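Undecaprenyl pyrophosphate synthase (Campylobacter jejuni, PDB 3UGS) probably catalyses the magnesium-dependent condensation of isopentenyl diphosphate with allylic diphosphates to make undecaprenyl diphosphate, working as a homodimer. Local coordinates at the interface of chains A and B. Residues are numbered along the deposited sequence; one frame, centred on the assembly and turned at random. Chains: chain A/B, Undecaprenyl pyrophosphate synthase.

The interface of chains A and B. Residues chain A 60, 62, 180-183; chain B 190-191, 222.
A:Asn183 and B:Ser190 meet through their backbones: the amide N of A:Asn183 donates to the carbonyl O of B:Ser190 over 2.9 Å, arriving above the carbonyl plane, while A:Ser182 and A:Asn183 both have positive phi, near the left-handed helical region, which asparagine tolerates better than most residues. The same carbonyl binds a water that also reaches the backbone N of A:Leu181. B:Tyr191 is the main side chain of the contact, its phenol supplying both an apolar flank and a terminal donor. Its CG lies beside the backbone N, opposite the carbonyl carbon (chi1 -75°), and from there the ring runs past A:Ser182, whose CA is 3.6 Å from CE1 of B:Tyr191; a small serine suits this close passage. The phenol OH donates to OE2 of A:Glu62, an atom at the ring's edge and in its plane, while the carboxylate as a whole is turned 79° to the ring. The modelled separation is too short to weigh. The hydroxyl uses the anti side, whereas ND2 of A:Asn183 lies 3.1 Å from OE2 of A:Glu62 on its syn side, both donors somewhat out of the carboxylate plane; the amide thus helps fix the carboxylate. A:Arg180, a residue suited to a phosphate site, and A:Ser182 line the pocket of the bound prenyl phosphate. B:Tyr191 shortly precedes strand 193-197, and the patch centre is about 8 Å from A:Asn63, so this part of the two-fold interface lies close to the probable catalytic pocket.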
ATOM      1  N   SER A  60      -2.462   5.336  14.973  1.00 25.90           N
ATOM      2  CA  SER A  60      -1.530   4.335  14.492  1.00 25.56           C
ATOM      3  C   SER A  60      -0.407   4.051  15.448  1.00 25.58           C
ATOM      4  O   SER A  60      -0.252   4.733  16.446  1.00 27.87           O
ATOM      5  CB  SER A  60      -0.928   4.763  13.155  1.00 26.93           C
ATOM      6  OG  SER A  60      -0.116   5.904  13.336  1.00 25.84           O
ATOM      7  N   GLU A  62       2.796   4.435  14.873  1.00 25.59           N
ATOM      8  CA  GLU A  62       3.758   5.593  14.765  1.00 26.55           C
ATOM      9  C   GLU A  62       3.276   6.869  15.497  1.00 27.78           C
ATOM     10  O   GLU A  62       4.076   7.661  15.990  1.00 28.22           O
ATOM     11  CB  GLU A  62       4.055   5.966  13.313  1.00 26.97           C
ATOM     12  CG  GLU A  62       4.849   4.924  12.561  1.00 26.52           C
ATOM     13  CD  GLU A  62       3.967   3.713  12.231  1.00 28.14           C
ATOM     14  OE1 GLU A  62       4.315   2.591  12.675  1.00 24.86           O
ATOM     15  OE2 GLU A  62       2.891   3.913  11.567  1.00 26.12           O
ATOM     16  N   ARG A 180      -0.684   9.434   0.398  1.00 29.16           N
ATOM     17  CA  ARG A 180       0.031   8.320   1.047  1.00 28.16           C
ATOM     18  C   ARG A 180      -0.895   7.457   1.878  1.00 27.16           C
ATOM     19  O   ARG A 180      -1.999   7.874   2.168  1.00 28.14           O
ATOM     20  CB  ARG A 180       1.166   8.838   1.903  1.00 27.33           C
ATOM     21  CG  ARG A 180       0.692   9.817   2.959  1.00 28.90           C
ATOM     22  CD  ARG A 180       1.842  10.320   3.795  1.00 28.35           C
ATOM     23  NE  ARG A 180       1.413  11.318   4.767  1.00 29.39           N
ATOM     24  CZ  ARG A 180       1.936  12.536   4.893  1.00 27.48           C
ATOM     25  NH1 ARG A 180       2.915  12.945   4.091  1.00 25.99           N
ATOM     26  NH2 ARG A 180       1.492  13.330   5.853  1.00 26.69           N
ATOM     27  N   LEU A 181      -0.451   6.248   2.205  1.00 25.17           N
ATOM     28  CA  LEU A 181      -1.311   5.282   2.949  1.00 26.99           C
ATOM     29  C   LEU A 181      -1.053   5.252   4.431  1.00 24.78           C
ATOM     30  O   LEU A 181      -1.841   4.776   5.212  1.00 23.67           O
ATOM     31  CB  LEU A 181      -1.204   3.862   2.398  1.00 30.09           C
ATOM     32  CG  LEU A 181      -1.719   3.709   0.934  1.00 31.37           C
ATOM     33  CD1 LEU A 181      -1.919   2.234   0.628  1.00 33.11           C
ATOM     34  CD2 LEU A 181      -3.009   4.467   0.686  1.00 28.79           C
ATOM     35  N   SER A 182       0.096   5.773   4.773  1.00 24.56           N
ATOM     36  CA  SER A 182       0.534   5.875   6.158  1.00 23.63           C
ATOM     37  C   SER A 182       0.234   4.635   6.988  1.00 22.67           C
ATOM     38  O   SER A 182      -0.509   4.677   7.950  1.00 23.63           O
ATOM     39  CB  SER A 182      -0.084   7.093   6.814  1.00 23.84           C
ATOM     40  OG  SER A 182       0.482   8.238   6.240  1.00 25.53           O
ATOM     41  N   ASN A 183       0.830   3.528   6.590  1.00 21.58           N
ATOM     42  CA  ASN A 183       0.763   2.245   7.355  1.00 21.04           C
ATOM     43  C   ASN A 183      -0.664   1.749   7.601  1.00 21.19           C
ATOM     44  O   ASN A 183      -0.969   1.101   8.603  1.00 18.77           O
ATOM     45  CB  ASN A 183       1.489   2.374   8.696  1.00 21.84           C
ATOM     46  CG  ASN A 183       2.121   1.064   9.166  1.00 21.74           C
ATOM     47  OD1 ASN A 183       2.160   0.087   8.429  1.00 21.98           O
ATOM     48  ND2 ASN A 183       2.610   1.043  10.400  1.00 21.13           N
TER
ATOM     49  N   SER B 190       4.869   1.936   3.162  1.00 20.00           N
ATOM     50  CA  SER B 190       3.938   2.256   4.269  1.00 20.11           C
ATOM     51  C   SER B 190       3.870   3.755   4.366  1.00 21.76           C
ATOM     52  O   SER B 190       2.796   4.307   4.546  1.00 24.29           O
ATOM     53  CB  SER B 190       4.275   1.661   5.656  1.00 21.86           C
ATOM     54  OG  SER B 190       5.537   2.066   6.174  1.00 21.71           O
ATOM     55  N   TYR B 191       5.019   4.413   4.267  1.00 21.55           N
ATOM     56  CA  TYR B 191       5.046   5.908   4.267  1.00 23.10           C
ATOM     57  C   TYR B 191       5.449   6.578   2.970  1.00 23.10           C
ATOM     58  O   TYR B 191       5.726   7.763   2.937  1.00 23.53           O
ATOM     59  CB  TYR B 191       5.873   6.465   5.425  1.00 24.55           C
ATOM     60  CG  TYR B 191       5.087   6.329   6.703  1.00 24.32           C
ATOM     61  CD1 TYR B 191       4.111   7.245   7.031  1.00 23.34           C
ATOM     62  CD2 TYR B 191       5.253   5.215   7.519  1.00 23.50           C
ATOM     63  CE1 TYR B 191       3.330   7.083   8.151  1.00 24.10           C
ATOM     64  CE2 TYR B 191       4.491   5.061   8.659  1.00 23.99           C
ATOM     65  CZ  TYR B 191       3.512   5.981   8.959  1.00 24.15           C
ATOM     66  OH  TYR B 191       2.774   5.829  10.123  1.00 23.83           O
ATOM     67  N   THR B 222       5.653  13.438   7.725  1.00 33.04           N
ATOM     68  CA  THR B 222       5.698  13.293   9.195  1.00 33.04           C
ATOM     69  C   THR B 222       6.074  11.904   9.687  1.00 32.28           C
ATOM     70  O   THR B 222       6.360  11.689  10.863  1.00 35.27           O
ATOM     71  CB  THR B 222       4.371  13.691   9.837  1.00 31.25           C
ATOM     72  OG1 THR B 222       3.343  12.872   9.298  1.00 32.60           O
ATOM     73  CG2 THR B 222       4.041  15.188   9.560  1.00 29.09           C
TER
HETATM   74  O   HOH W   1       2.004   5.616   2.021  1.00 25.92           O